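PDB 2R91: 2-Keto-3-deoxy-(6-phospho-)gluconate aldolase, which is an aldolase of the dihydrodipicolinate synthetase family, built as a parallel eight-stranded alpha/beta (TIM) barrel. Local coordinates for residues M1-A5 with F186-G192. Residue numbers count along the deposited sequence, not the author numbering.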
ATOM      1  N   MET A   1      24.554 -21.700 -11.543  1.00 25.24           N
ATOM      2  CA  MET A   1      23.585 -20.551 -11.428  1.00 23.88           C
ATOM      3  C   MET A   1      24.171 -19.326 -12.117  1.00 23.47           C
ATOM      4  O   MET A   1      25.378 -19.078 -12.052  1.00 24.31           O
ATOM      5  CB  MET A   1      23.256 -20.256  -9.950  1.00 24.17           C
ATOM      6  CG  MET A   1      22.537 -21.429  -9.249  1.00 24.37           C
ATOM      7  SD  MET A   1      22.275 -21.111  -7.483  1.00 23.49           S
ATOM      8  CE  MET A   1      23.947 -21.186  -6.875  1.00 23.77           C
ATOM      9  N   GLU A   2      23.303 -18.586 -12.808  1.00 22.84           N
ATOM     10  CA  GLU A   2      23.713 -17.525 -13.720  1.00 22.38           C
ATOM     11  C   GLU A   2      23.696 -16.131 -13.117  1.00 21.25           C
ATOM     12  O   GLU A   2      22.846 -15.811 -12.307  1.00 19.86           O
ATOM     13  CB  GLU A   2      22.815 -17.547 -14.969  1.00 24.73           C
ATOM     14  CG  GLU A   2      23.082 -18.811 -15.820  1.00 28.11           C
ATOM     15  CD  GLU A   2      21.959 -19.123 -16.796  1.00 31.48           C
ATOM     16  OE1 GLU A   2      20.883 -18.502 -16.707  1.00 33.10           O
ATOM     17  OE2 GLU A   2      22.158 -19.982 -17.669  1.00 32.66           O
ATOM     18  N   ILE A   3      24.651 -15.326 -13.542  1.00 19.10           N
ATOM     19  CA  ILE A   3      24.630 -13.905 -13.304  1.00 18.39           C
ATOM     20  C   ILE A   3      24.123 -13.272 -14.605  1.00 19.48           C
ATOM     21  O   ILE A   3      24.771 -13.386 -15.668  1.00 18.79           O
ATOM     22  CB  ILE A   3      26.019 -13.397 -12.944  1.00 16.18           C
ATOM     23  CG1 ILE A   3      26.426 -14.003 -11.582  1.00 18.00           C
ATOM     24  CG2 ILE A   3      26.013 -11.836 -12.883  1.00 17.85           C
ATOM     25  CD1 ILE A   3      27.892 -13.802 -11.141  1.00 19.01           C
ATOM     26  N   VAL A   4      22.953 -12.652 -14.527  1.00 18.82           N
ATOM     27  CA  VAL A   4      22.369 -12.012 -15.711  1.00 17.83           C
ATOM     28  C   VAL A   4      22.434 -10.510 -15.497  1.00 18.62           C
ATOM     29  O   VAL A   4      21.997 -10.000 -14.461  1.00 18.06           O
ATOM     30  CB  VAL A   4      20.896 -12.441 -15.910  1.00 17.94           C
ATOM     31  CG1 VAL A   4      20.286 -11.803 -17.197  1.00 17.15           C
ATOM     32  CG2 VAL A   4      20.722 -13.953 -15.903  1.00 17.79           C
ATOM     33  N   ALA A   5      23.006  -9.780 -16.441  1.00 16.88           N
ATOM     34  CA  ALA A   5      23.069  -8.337 -16.299  1.00 16.99           C
ATOM     35  C   ALA A   5      21.910  -7.642 -17.029  1.00 19.07           C
ATOM     36  O   ALA A   5      21.805  -7.757 -18.245  1.00 19.69           O
ATOM     37  CB  ALA A   5      24.384  -7.826 -16.819  1.00 17.51           C
ATOM     38  N   PHE A 186      21.268 -17.195  -4.577  1.00 19.09           N
ATOM     39  CA  PHE A 186      22.202 -18.328  -4.740  1.00 18.83           C
ATOM     40  C   PHE A 186      22.045 -19.371  -3.623  1.00 20.39           C
ATOM     41  O   PHE A 186      22.048 -20.596  -3.867  1.00 20.00           O
ATOM     42  CB  PHE A 186      23.626 -17.818  -4.828  1.00 18.82           C
ATOM     43  CG  PHE A 186      23.909 -17.010  -6.090  1.00 18.76           C
ATOM     44  CD1 PHE A 186      23.500 -17.472  -7.346  1.00 19.70           C
ATOM     45  CD2 PHE A 186      24.603 -15.813  -6.011  1.00 18.25           C
ATOM     46  CE1 PHE A 186      23.778 -16.708  -8.519  1.00 17.82           C
ATOM     47  CE2 PHE A 186      24.882 -15.054  -7.157  1.00 18.80           C
ATOM     48  CZ  PHE A 186      24.470 -15.518  -8.407  1.00 18.89           C
ATOM     49  N   ALA A 187      21.883 -18.877  -2.399  1.00 20.15           N
ATOM     50  CA  ALA A 187      21.681 -19.760  -1.224  1.00 20.29           C
ATOM     51  C   ALA A 187      20.471 -20.685  -1.360  1.00 21.35           C
ATOM     52  O   ALA A 187      20.496 -21.864  -0.935  1.00 22.50           O
ATOM     53  CB  ALA A 187      21.558 -18.907   0.020  1.00 19.86           C
ATOM     54  N   VAL A 188      19.393 -20.182  -1.950  1.00 20.25           N
ATOM     55  CA  VAL A 188      18.210 -21.020  -2.095  1.00 20.05           C
ATOM     56  C   VAL A 188      18.192 -21.723  -3.451  1.00 20.78           C
ATOM     57  O   VAL A 188      17.234 -22.433  -3.774  1.00 22.89           O
ATOM     58  CB  VAL A 188      16.860 -20.271  -1.841  1.00 19.62           C
ATOM     59  CG1 VAL A 188      16.796 -19.689  -0.417  1.00 20.28           C
ATOM     60  CG2 VAL A 188      16.590 -19.179  -2.928  1.00 20.07           C
ATOM     61  N   ARG A 189      19.259 -21.552  -4.218  1.00 21.34           N
ATOM     62  CA  ARG A 189      19.376 -22.165  -5.554  1.00 22.79           C
ATOM     63  C   ARG A 189      18.242 -21.812  -6.524  1.00 22.28           C
ATOM     64  O   ARG A 189      17.609 -22.692  -7.144  1.00 21.56           O
ATOM     65  CB  ARG A 189      19.602 -23.704  -5.478  1.00 24.88           C
ATOM     66  CG  ARG A 189      20.796 -24.047  -4.602  1.00 28.87           C
ATOM     67  CD  ARG A 189      21.370 -25.430  -4.875  1.00 34.56           C
ATOM     68  NE  ARG A 189      22.616 -25.607  -4.121  1.00 38.93           N
ATOM     69  CZ  ARG A 189      23.176 -26.790  -3.835  1.00 40.67           C
ATOM     70  NH1 ARG A 189      22.602 -27.927  -4.248  1.00 41.50           N
ATOM     71  NH2 ARG A 189      24.311 -26.834  -3.139  1.00 40.65           N
ATOM     72  N   LEU A 190      17.978 -20.514  -6.644  1.00 20.93           N
ATOM     73  CA  LEU A 190      17.243 -20.020  -7.804  1.00 21.05           C
ATOM     74  C   LEU A 190      18.143 -20.321  -9.006  1.00 20.90           C
ATOM     75  O   LEU A 190      19.314 -20.660  -8.837  1.00 19.87           O
ATOM     76  CB  LEU A 190      16.986 -18.514  -7.675  1.00 18.86           C
ATOM     77  CG  LEU A 190      15.973 -18.118  -6.583  1.00 18.71           C
ATOM     78  CD1 LEU A 190      15.707 -16.641  -6.743  1.00 16.73           C
ATOM     79  CD2 LEU A 190      14.676 -18.929  -6.743  1.00 19.51           C
ATOM     80  N   ASP A 191      17.623 -20.175 -10.226  1.00 20.52           N
ATOM     81  CA  ASP A 191      18.473 -20.414 -11.384  1.00 21.15           C
ATOM     82  C   ASP A 191      19.510 -19.321 -11.573  1.00 21.34           C
ATOM     83  O   ASP A 191      20.463 -19.488 -12.311  1.00 22.24           O
ATOM     84  CB  ASP A 191      17.605 -20.572 -12.604  1.00 21.82           C
ATOM     85  CG  ASP A 191      16.746 -21.779 -12.488  1.00 23.09           C
ATOM     86  OD1 ASP A 191      17.282 -22.880 -12.693  1.00 24.51           O
ATOM     87  OD2 ASP A 191      15.575 -21.648 -12.110  1.00 22.21           O
ATOM     88  N   GLY A 192      19.316 -18.178 -10.918  1.00 20.67           N
ATOM     89  CA  GLY A 192      20.277 -17.113 -11.044  1.00 18.46           C
ATOM     90  C   GLY A 192      19.736 -15.802 -10.515  1.00 18.13           C
ATOM     91  O   GLY A 192      18.653 -15.743  -9.869  1.00 18.37           O
TER
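The side chain of Met1 lies over the turn that leaves helix 182-187, beside the seam where strands 2-6 and 192-193, first and last of the TIM barrel, pair in parallel. Met1 SD sits 3.3 Å from Leu190 O and 3.6 Å from Arg189 CA, while Met1 CE reaches Phe186 CD1 at 3.8 Å. The sulfur lies 5.2 Å from the centroid of the Phe186 ring, at its edge, a Met-aromatic contact. Ile3 CG1 also meets that ring edge, 4.0 Å from Phe186 CZ, and helix 202-213 packs against both Ile3 and Phe186. A Schellman motif ends the helix, with Arg189 at positive phi, and turns the chain back toward strand 192-193. Arg189 NH1 forms a salt bridge with Glu218 of a second subunit, so the turn also lies at a subunit interface. Glu2 and Gly192 pair in parallel register, their CA atoms 4.4 Å apart. The Glu2 carboxylate makes a salt bridge to Arg66 and a hydrogen bond to Tyr175 OH, and Asp191 OD2 accepts the Val174 amide. At Gly192 a CB would be jammed against Asp191 O and would also clash with Glu2 O; without one, Glu2 O lies 3.1 Å from Gly192 CA, and Glu2 N donates a nearly straight 3.0 Å hydrogen bond to Asp191 O.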